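Local coordinates for protein prolyl oligopeptidase (Galerina marginata, PDB 5N4B) that cleaves peptide bonds after prolyl residues and macrocyclizes the peptide precursors of the amanitin toxins, at residues 80-85 against 508-513; 643-648 against 675-680; 324-329 against 338-343. The protein carries 1 engineered substitution. All coordinates share one frame; numbering follows the deposited sequence.

Contact 1 is the one of the three that joins the beta-propeller to the alpha/beta-hydrolase domain; contacts 2 and 3 each lie within one domain. Contact 1 sets the turn between helix 68-80 and propeller strand 84-90 against the start of hydrolase helix 510-519. Contact 3 lies wholly within one propeller sheet, between strands 324-329 and 337-342, and falls within the long stretch of chain that separates the two halves of contact 1. Contact 2 comes last, on helix 668-680. The centres of contacts 2 and 3 are about 53 Å apart, on opposite sides of the chain's centre. Contact 1 is about 38 Å from contact 2 and 40 Å from contact 3, centre to centre.

Contact 1: 80-85 against 508-513; sequences RNYAKF and FSPIIL
Apolar packing carries this contact, and no hydrogen bond is assigned across it. Three side chains of helix 510-513 and its approach, Phe-508, Pro-510 and Ile-511, meet Arg-80 and Tyr-82. Tyr-82 and Phe-508 reach toward each other tip to tip. The phenol OH lies 3.6 Å from Phe-508 CE2, near the plane of that ring and at its edge. Pro-510 CG sits at the edge of the Tyr-82 ring, 4.0 Å from CE1. Arg-80 adds its aliphatic part. Its CG is 4.0 Å from Ile-511 CG1, and its CD is 4.0 Å from Pro-510 CG. Bends at chi2 and chi3 lie at these very carbons, which cross the proline and isoleucine obliquely.

Polar bonds hold each side in shape. Tyr-82 has its CG between the backbone N and the carbonyl carbon, the crowded position (chi1 58°). Lys-84 NZ stands over the centre of one face of its ring. The same NZ donates to Tyr-82 O at 2.9 Å, in the carbonyl plane, and also bonds Gly-103 O. Ser-509 is the N-cap of the helix. Its OG accepts from Ile-512 N at 3.1 Å in a nearly straight bond (170°).

Helices 68-80 and 705-722 pack on Ile-511, and Arg-80 touches the backbone of the bound peptide. The join between propeller and hydrolase domain therefore rests here on van der Waals contact of carbon surfaces and one phenol oxygen. The Lys-84 ammonium would probably polarise the Tyr-82 ring, partly offset by an acidic side chain of the peptide, while the cap ties down the first helical turn.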
loop_
_atom_site.group_PDB
_atom_site.type_symbol
_atom_site.label_atom_id
_atom_site.label_comp_id
_atom_site.label_asym_id
_atom_site.label_seq_id
_atom_site.Cartn_x
_atom_site.Cartn_y
_atom_site.Cartn_z
ATOM N N ARG A 80 -6.212 6.967 -18.778
ATOM C CA ARG A 80 -6.910 6.885 -17.490
ATOM C C ARG A 80 -8.400 7.169 -17.624
ATOM O O ARG A 80 -9.149 6.922 -16.691
ATOM C CB ARG A 80 -6.287 7.880 -16.502
ATOM C CG ARG A 80 -4.886 7.536 -16.076
ATOM C CD ARG A 80 -4.807 6.717 -14.856
ATOM N NE ARG A 80 -5.448 7.374 -13.707
ATOM C CZ ARG A 80 -4.904 7.496 -12.505
ATOM N NH1 ARG A 80 -5.586 8.115 -11.562
ATOM N NH2 ARG A 80 -3.705 6.970 -12.245
ATOM N N ASN A 81 -8.849 7.663 -18.770
ATOM C CA ASN A 81 -10.216 8.181 -18.899
ATOM C C ASN A 81 -11.169 7.069 -19.324
ATOM O O ASN A 81 -11.659 7.003 -20.460
ATOM C CB ASN A 81 -10.222 9.326 -19.891
ATOM C CG ASN A 81 -11.504 10.122 -19.840
ATOM O OD1 ASN A 81 -12.276 10.000 -18.908
ATOM N ND2 ASN A 81 -11.713 10.955 -20.835
ATOM N N TYR A 82 -11.451 6.197 -18.340
ATOM C CA TYR A 82 -12.435 5.130 -18.527
ATOM C C TYR A 82 -13.128 4.889 -17.190
ATOM O O TYR A 82 -12.528 5.083 -16.128
ATOM C CB TYR A 82 -11.820 3.802 -19.041
ATOM C CG TYR A 82 -10.747 3.216 -18.172
ATOM C CD1 TYR A 82 -9.409 3.533 -18.384
ATOM C CD2 TYR A 82 -11.049 2.321 -17.155
ATOM C CE1 TYR A 82 -8.412 3.000 -17.613
ATOM C CE2 TYR A 82 -10.020 1.789 -16.363
ATOM C CZ TYR A 82 -8.727 2.115 -16.603
ATOM O OH TYR A 82 -7.761 1.529 -15.812
ATOM N N ALA A 83 -14.389 4.473 -17.254
ATOM C CA ALA A 83 -15.186 4.239 -16.061
ATOM C C ALA A 83 -14.597 3.115 -15.232
ATOM O O ALA A 83 -14.106 2.111 -15.749
ATOM C CB ALA A 83 -16.600 3.845 -16.486
ATOM N N LYS A 84 -14.592 3.321 -13.907
ATOM C CA LYS A 84 -14.050 2.343 -12.955
ATOM C C LYS A 84 -15.071 2.066 -11.869
ATOM O O LYS A 84 -15.882 2.918 -11.533
ATOM C CB LYS A 84 -12.734 2.806 -12.335
ATOM C CG LYS A 84 -11.663 2.869 -13.423
ATOM C CD LYS A 84 -10.421 3.526 -12.948
ATOM C CE LYS A 84 -10.431 5.017 -13.132
ATOM N NZ LYS A 84 -10.098 5.382 -14.526
ATOM N N PHE A 85 -15.030 0.865 -11.313
ATOM C CA PHE A 85 -16.042 0.431 -10.362
ATOM C C PHE A 85 -15.478 -0.665 -9.473
ATOM O O PHE A 85 -14.525 -1.357 -9.821
ATOM C CB PHE A 85 -17.320 -0.078 -11.051
ATOM C CG PHE A 85 -17.058 -0.769 -12.325
ATOM C CD1 PHE A 85 -16.570 -2.057 -12.353
ATOM C CD2 PHE A 85 -17.221 -0.070 -13.498
ATOM C CE1 PHE A 85 -16.254 -2.663 -13.625
ATOM C CE2 PHE A 85 -16.937 -0.659 -14.731
ATOM C CZ PHE A 85 -16.457 -1.937 -14.762
ATOM N N PHE A 508 -2.638 -3.595 -12.768
ATOM C CA PHE A 508 -2.960 -2.936 -14.040
ATOM C C PHE A 508 -2.661 -1.439 -13.948
ATOM O O PHE A 508 -3.183 -0.751 -13.059
ATOM C CB PHE A 508 -4.423 -3.110 -14.422
ATOM C CG PHE A 508 -4.721 -2.616 -15.783
ATOM C CD1 PHE A 508 -4.370 -3.355 -16.892
ATOM C CD2 PHE A 508 -5.382 -1.403 -15.968
ATOM C CE1 PHE A 508 -4.633 -2.873 -18.170
ATOM C CE2 PHE A 508 -5.620 -0.929 -17.237
ATOM C CZ PHE A 508 -5.263 -1.644 -18.307
ATOM N N SER A 509 -1.844 -0.939 -14.868
ATOM C CA SER A 509 -1.566 0.484 -14.971
ATOM C C SER A 509 -1.699 0.921 -16.420
ATOM O O SER A 509 -0.834 0.571 -17.243
ATOM C CB SER A 509 -0.152 0.768 -14.507
ATOM O OG SER A 509 0.162 2.149 -14.824
ATOM N N PRO A 510 -2.737 1.672 -16.792
ATOM C CA PRO A 510 -2.843 2.117 -18.183
ATOM C C PRO A 510 -1.735 3.066 -18.554
ATOM O O PRO A 510 -1.353 3.083 -19.720
ATOM C CB PRO A 510 -4.233 2.785 -18.253
ATOM C CG PRO A 510 -4.486 3.194 -16.806
ATOM C CD PRO A 510 -3.891 2.070 -15.974
ATOM N N ILE A 511 -1.196 3.831 -17.610
ATOM C CA ILE A 511 -0.088 4.715 -17.950
ATOM C C ILE A 511 1.146 3.905 -18.322
ATOM O O ILE A 511 1.840 4.222 -19.298
ATOM C CB ILE A 511 0.159 5.701 -16.802
ATOM C CG1 ILE A 511 -1.008 6.738 -16.784
ATOM C CG2 ILE A 511 1.554 6.329 -16.890
ATOM C CD1 ILE A 511 -0.863 7.868 -15.795
ATOM N N ILE A 512 1.500 2.896 -17.515
ATOM C CA ILE A 512 2.657 2.082 -17.857
ATOM C C ILE A 512 2.456 1.442 -19.218
ATOM O O ILE A 512 3.363 1.483 -20.061
ATOM C CB ILE A 512 2.981 1.062 -16.758
ATOM C CG1 ILE A 512 3.455 1.835 -15.523
ATOM C CG2 ILE A 512 4.051 0.099 -17.244
ATOM C CD1 ILE A 512 3.635 1.022 -14.240
ATOM N N LEU A 513 1.298 0.828 -19.476
ATOM C CA LEU A 513 1.108 0.200 -20.784
ATOM C C LEU A 513 1.224 1.213 -21.914
ATOM O O LEU A 513 1.766 0.917 -22.971
ATOM C CB LEU A 513 -0.238 -0.540 -20.858
ATOM C CG LEU A 513 -0.377 -1.697 -19.859
ATOM C CD1 LEU A 513 -1.705 -2.380 -20.085
ATOM C CD2 LEU A 513 0.768 -2.708 -19.919
#

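Contact 2: 643-648 against 675-680; sequences HNVRTD and ATLQHN
Val-645 CG1 is anti to the backbone N (chi1 178°), and this rotation spreads its two methyls over helix 675-680. Asn-680 has chi1 at -85° and chi2 at -80°, which turns its amide back along its own helix. Thr-647 places CG2 anti to its carbonyl carbon, beside the backbone N, where it faces that amide.

Val-645 is the apolar centre. CG2 meets Thr-676 CG2 at 3.8 Å. CG1 lies 3.7 Å from Asn-680 CB and also touches Leu-677 CD2, the methyl that reaches back although the Leu-677 CB points away from the loop.

The Asn-680 amide is fixed at both ends. ND2 donates to Thr-676 O at 2.9 Å, one turn earlier, from above the carbonyl plane. That oxygen also receives Asn-680 N. OD1 accepts a bond of 2.7 Å from a water that also donates to Val-645 O at 2.8 Å, so one water ties the loop backbone to the helix. Thr-647 CG2 comes to 3.2 Å from Asn-680 OD1, crossing at about a right angle, a tight fit.

Arg-646 turns away from the helix. It grips Asp-648 side-on, NE to OD1 and NH2 to OD2, both on syn lone pairs and close to the guanidinium plane. The salt bridge lies within the loop, on exposed residues.

The site is at the surface of the hydrolase domain. The loop runs from helix 630-636 to strand 653-659 and lies on the last turns of helix 668-680, whose Gln-678 bonds Leu-688 O at the start of strand 688-693.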
loop_
_atom_site.group_PDB
_atom_site.type_symbol
_atom_site.label_atom_id
_atom_site.label_comp_id
_atom_site.label_asym_id
_atom_site.label_seq_id
_atom_site.Cartn_x
_atom_site.Cartn_y
_atom_site.Cartn_z
ATOM N N HIS A 643 25.058 8.011 3.450
ATOM C CA HIS A 643 26.403 7.869 3.999
ATOM C C HIS A 643 27.381 7.144 3.097
ATOM O O HIS A 643 28.513 6.916 3.529
ATOM C CB HIS A 643 26.330 7.197 5.362
ATOM C CG HIS A 643 25.461 7.950 6.299
ATOM N ND1 HIS A 643 24.137 7.633 6.526
ATOM C CD2 HIS A 643 25.693 9.100 6.973
ATOM C CE1 HIS A 643 23.603 8.541 7.310
ATOM N NE2 HIS A 643 24.530 9.443 7.605
ATOM N N ASN A 644 26.995 6.805 1.865
ATOM C CA ASN A 644 27.841 6.020 0.987
ATOM C C ASN A 644 28.034 6.627 -0.391
ATOM O O ASN A 644 28.466 5.931 -1.314
ATOM C CB ASN A 644 27.337 4.590 0.947
ATOM C CG ASN A 644 27.653 3.879 2.236
ATOM O OD1 ASN A 644 28.794 3.421 2.456
ATOM N ND2 ASN A 644 26.701 3.857 3.160
ATOM N N VAL A 645 27.717 7.905 -0.571
ATOM C CA VAL A 645 27.937 8.577 -1.852
ATOM C C VAL A 645 29.428 8.807 -2.030
ATOM O O VAL A 645 30.123 9.149 -1.077
ATOM C CB VAL A 645 27.155 9.897 -1.901
ATOM C CG1 VAL A 645 27.437 10.598 -3.204
ATOM C CG2 VAL A 645 25.677 9.657 -1.711
ATOM N N ARG A 646 29.932 8.522 -3.224
ATOM C CA ARG A 646 31.338 8.680 -3.578
ATOM C C ARG A 646 31.492 9.870 -4.511
ATOM O O ARG A 646 30.536 10.439 -5.014
ATOM C CB ARG A 646 31.847 7.411 -4.275
ATOM C CG ARG A 646 31.792 6.161 -3.453
ATOM C CD ARG A 646 32.294 4.948 -4.258
ATOM N NE ARG A 646 33.715 5.047 -4.639
ATOM C CZ ARG A 646 34.728 4.533 -3.946
ATOM N NH1 ARG A 646 34.508 3.852 -2.835
ATOM N NH2 ARG A 646 35.973 4.662 -4.395
ATOM N N THR A 647 32.757 10.231 -4.751
ATOM C CA THR A 647 33.079 11.327 -5.652
ATOM C C THR A 647 33.534 10.861 -7.015
ATOM O O THR A 647 33.907 11.702 -7.840
ATOM C CB THR A 647 34.166 12.241 -5.078
ATOM O OG1 THR A 647 35.374 11.509 -4.824
ATOM C CG2 THR A 647 33.723 12.940 -3.825
ATOM N N ASP A 648 33.684 9.552 -7.223
ATOM C CA ASP A 648 34.350 9.009 -8.406
ATOM C C ASP A 648 33.454 8.161 -9.302
ATOM O O ASP A 648 33.986 7.482 -10.189
ATOM C CB ASP A 648 35.614 8.238 -8.005
ATOM C CG ASP A 648 35.334 7.015 -7.188
ATOM O OD1 ASP A 648 34.154 6.777 -6.769
ATOM O OD2 ASP A 648 36.349 6.311 -6.837
ATOM N N ALA A 675 21.140 16.591 -1.645
ATOM C CA ALA A 675 22.192 17.554 -1.314
ATOM C C ALA A 675 23.563 16.890 -1.315
ATOM O O ALA A 675 24.560 17.489 -1.746
ATOM C CB ALA A 675 21.878 18.176 0.047
ATOM N N THR A 676 23.624 15.650 -0.836
ATOM C CA THR A 676 24.873 14.901 -0.803
ATOM C C THR A 676 25.331 14.526 -2.211
ATOM O O THR A 676 26.519 14.621 -2.536
ATOM C CB THR A 676 24.687 13.674 0.107
ATOM O OG1 THR A 676 24.330 14.116 1.421
ATOM C CG2 THR A 676 25.935 12.881 0.234
ATOM N N LEU A 677 24.409 14.106 -3.078
ATOM C CA LEU A 677 24.776 13.850 -4.458
ATOM C C LEU A 677 25.326 15.101 -5.106
ATOM O O LEU A 677 26.357 15.058 -5.786
ATOM C CB LEU A 677 23.570 13.377 -5.252
ATOM C CG LEU A 677 23.053 11.962 -5.095
ATOM C CD1 LEU A 677 21.833 11.751 -5.971
ATOM C CD2 LEU A 677 24.153 10.967 -5.433
ATOM N N GLN A 678 24.607 16.213 -4.972
ATOM C CA GLN A 678 25.020 17.454 -5.631
ATOM C C GLN A 678 26.315 17.992 -5.092
ATOM O O GLN A 678 27.046 18.631 -5.848
ATOM C CB GLN A 678 23.898 18.504 -5.566
ATOM C CG GLN A 678 22.642 18.119 -6.342
ATOM C CD GLN A 678 21.486 19.121 -6.168
ATOM O OE1 GLN A 678 21.573 20.082 -5.383
ATOM N NE2 GLN A 678 20.386 18.902 -6.900
ATOM N N HIS A 679 26.653 17.690 -3.842
ATOM C CA HIS A 679 27.943 18.092 -3.284
ATOM C C HIS A 679 29.079 17.209 -3.793
ATOM O O HIS A 679 30.199 17.677 -4.011
ATOM C CB HIS A 679 27.875 17.976 -1.776
ATOM C CG HIS A 679 29.199 18.124 -1.119
ATOM N ND1 HIS A 679 29.824 19.337 -0.994
ATOM C CD2 HIS A 679 29.995 17.217 -0.510
ATOM C CE1 HIS A 679 30.969 19.167 -0.363
ATOM N NE2 HIS A 679 31.092 17.894 -0.049
ATOM N N ASN A 680 28.842 15.910 -3.907
ATOM C CA ASN A 680 29.900 14.973 -4.222
ATOM C C ASN A 680 30.220 14.927 -5.705
ATOM O O ASN A 680 31.412 14.805 -6.060
ATOM C CB ASN A 680 29.542 13.586 -3.718
ATOM C CG ASN A 680 29.918 13.408 -2.295
ATOM O OD1 ASN A 680 31.087 13.153 -1.969
ATOM N ND2 ASN A 680 28.959 13.583 -1.414
HETATM O O HOH W 1 32.117 11.090 -0.563
#

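Contact 3: 324-329 against 338-343; sequences LVYIKT and VITIDL
Thr-340 can be followed outward from the sheet. Its CB is 3.7 Å from Leu-324 CD1, the methyl that also reaches Asp-342 CB. Its OG1 takes the crowded position between the backbone N and the carbonyl carbon (chi1 59°) and passes 3.9 Å from the same Leu-324 CD1. That rotation sets CG2 anti to the carbonyl carbon and lays it over one face of the Tyr-326 ring. The methyl stands 3.7 Å from the ring centroid, 15° off the normal, in a CH-pi contact offset toward the rim. The two side chains run side by side, pointing the same way. Phe-353 meets the Tyr-326 ring edge-to-face, and Phe-373 and His-321 also pack on it.

The other side of the sheet carries Val-325, Ile-327, Ile-339 and Ile-341. Ile-327 CD1 meets Ile-341 CD1 at 3.5 Å. Ile-327 CB lies near Ile-339 CG1, while Thr-329 CG2 packs on Ile-339 CG2. Val-325 CG2 touches Leu-343 CD1 just past the end of strand 337-342.

The backbones are joined by four hydrogen bonds of 2.8 to 2.9 Å in two hydrogen-bonded pairs, Val-325 N and O with Ile-341 O and N, and Ile-327 N and O with Ile-339 O and N. Between them Thr-340 CA gives a CA-H...O contact to Val-325 O.

This is the central hairpin of a four-stranded antiparallel sheet. Strand 315-321 flanks it beside strand 324-329, and strand 349-352 beside strand 337-342. Such sheets are the blades of the seven-bladed beta-propeller of prolyl oligopeptidases.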
loop_
_atom_site.group_PDB
_atom_site.type_symbol
_atom_site.label_atom_id
_atom_site.label_comp_id
_atom_site.label_asym_id
_atom_site.label_seq_id
_atom_site.Cartn_x
_atom_site.Cartn_y
_atom_site.Cartn_z
ATOM N N LEU A 324 -14.861 -22.994 18.500
ATOM C CA LEU A 324 -13.776 -23.377 17.591
ATOM C C LEU A 324 -13.472 -22.193 16.683
ATOM O O LEU A 324 -14.291 -21.834 15.825
ATOM C CB LEU A 324 -14.204 -24.587 16.766
ATOM C CG LEU A 324 -13.070 -25.273 15.988
ATOM C CD1 LEU A 324 -12.124 -25.933 16.940
ATOM C CD2 LEU A 324 -13.676 -26.306 15.049
ATOM N N VAL A 325 -12.307 -21.603 16.867
ATOM C CA VAL A 325 -11.902 -20.378 16.166
ATOM C C VAL A 325 -10.932 -20.764 15.050
ATOM O O VAL A 325 -9.918 -21.460 15.305
ATOM C CB VAL A 325 -11.245 -19.400 17.133
ATOM C CG1 VAL A 325 -10.909 -18.132 16.441
ATOM C CG2 VAL A 325 -12.178 -19.095 18.290
ATOM N N TYR A 326 -11.224 -20.298 13.834
ATOM C CA TYR A 326 -10.418 -20.581 12.649
ATOM C C TYR A 326 -9.533 -19.373 12.375
ATOM O O TYR A 326 -10.035 -18.232 12.320
ATOM C CB TYR A 326 -11.341 -20.819 11.447
ATOM C CG TYR A 326 -12.151 -22.080 11.483
ATOM C CD1 TYR A 326 -13.206 -22.234 12.378
ATOM C CD2 TYR A 326 -11.891 -23.126 10.621
ATOM C CE1 TYR A 326 -13.960 -23.427 12.415
ATOM C CE2 TYR A 326 -12.607 -24.296 10.648
ATOM C CZ TYR A 326 -13.646 -24.440 11.524
ATOM O OH TYR A 326 -14.429 -25.570 11.565
ATOM N N ILE A 327 -8.232 -19.603 12.207
ATOM C CA ILE A 327 -7.239 -18.544 12.207
ATOM C C ILE A 327 -6.257 -18.792 11.088
ATOM O O ILE A 327 -5.697 -19.899 10.974
ATOM C CB ILE A 327 -6.498 -18.479 13.548
ATOM C CG1 ILE A 327 -7.506 -18.417 14.712
ATOM C CG2 ILE A 327 -5.568 -17.291 13.585
ATOM C CD1 ILE A 327 -6.881 -18.301 16.132
ATOM N N LYS A 328 -5.955 -17.739 10.320
ATOM C CA LYS A 328 -4.861 -17.795 9.363
ATOM C C LYS A 328 -3.589 -17.418 10.100
ATOM O O LYS A 328 -3.558 -16.403 10.796
ATOM C CB LYS A 328 -5.092 -16.815 8.221
ATOM C CG LYS A 328 -3.971 -16.854 7.159
ATOM C CD LYS A 328 -4.256 -16.047 5.885
ATOM C CE LYS A 328 -4.377 -14.557 6.078
ATOM N NZ LYS A 328 -3.108 -13.933 6.485
ATOM N N THR A 329 -2.558 -18.229 9.992
ATOM C CA THR A 329 -1.348 -18.035 10.789
ATOM C C THR A 329 -0.127 -18.496 10.031
ATOM O O THR A 329 -0.207 -19.369 9.165
ATOM C CB THR A 329 -1.439 -18.744 12.165
ATOM O OG1 THR A 329 -0.301 -18.439 12.978
ATOM C CG2 THR A 329 -1.422 -20.228 11.998
ATOM N N VAL A 338 -4.136 -22.524 7.854
ATOM C CA VAL A 338 -5.297 -22.274 8.708
ATOM C C VAL A 338 -5.259 -23.257 9.850
ATOM O O VAL A 338 -5.201 -24.481 9.610
ATOM C CB VAL A 338 -6.641 -22.398 7.971
ATOM C CG1 VAL A 338 -7.799 -22.132 8.931
ATOM C CG2 VAL A 338 -6.716 -21.483 6.768
ATOM N N ILE A 339 -5.344 -22.741 11.071
ATOM C CA ILE A 339 -5.473 -23.549 12.261
ATOM C C ILE A 339 -6.855 -23.331 12.871
ATOM O O ILE A 339 -7.567 -22.362 12.582
ATOM C CB ILE A 339 -4.372 -23.262 13.314
ATOM C CG1 ILE A 339 -4.474 -21.804 13.767
ATOM C CG2 ILE A 339 -2.991 -23.580 12.777
ATOM C CD1 ILE A 339 -3.605 -21.516 15.004
ATOM N N THR A 340 -7.241 -24.256 13.750
ATOM C CA THR A 340 -8.314 -24.024 14.694
ATOM C C THR A 340 -7.744 -24.004 16.104
ATOM O O THR A 340 -6.860 -24.798 16.437
ATOM C CB THR A 340 -9.408 -25.086 14.575
ATOM O OG1 THR A 340 -8.871 -26.414 14.814
ATOM C CG2 THR A 340 -10.103 -25.019 13.205
ATOM N N ILE A 341 -8.286 -23.105 16.941
ATOM C CA ILE A 341 -8.006 -23.043 18.385
ATOM C C ILE A 341 -9.360 -23.249 19.044
ATOM O O ILE A 341 -10.297 -22.466 18.823
ATOM C CB ILE A 341 -7.340 -21.724 18.815
ATOM C CG1 ILE A 341 -5.968 -21.512 18.130
ATOM C CG2 ILE A 341 -7.162 -21.703 20.352
ATOM C CD1 ILE A 341 -5.197 -20.263 18.504
ATOM N N ASP A 342 -9.485 -24.327 19.815
ATOM C CA ASP A 342 -10.725 -24.688 20.482
ATOM C C ASP A 342 -10.720 -24.097 21.895
ATOM O O ASP A 342 -9.942 -24.518 22.761
ATOM C CB ASP A 342 -10.873 -26.211 20.500
ATOM C CG ASP A 342 -12.175 -26.658 21.034
ATOM O OD1 ASP A 342 -12.832 -25.897 21.771
ATOM O OD2 ASP A 342 -12.605 -27.781 20.690
ATOM N N LEU A 343 -11.505 -23.052 22.092
ATOM C CA LEU A 343 -11.530 -22.328 23.352
ATOM C C LEU A 343 -12.410 -22.987 24.395
ATOM O O LEU A 343 -12.510 -22.454 25.505
ATOM C CB LEU A 343 -12.019 -20.902 23.070
ATOM C CG LEU A 343 -11.110 -20.058 22.159
ATOM C CD1 LEU A 343 -11.715 -18.662 21.958
ATOM C CD2 LEU A 343 -9.717 -19.962 22.707
#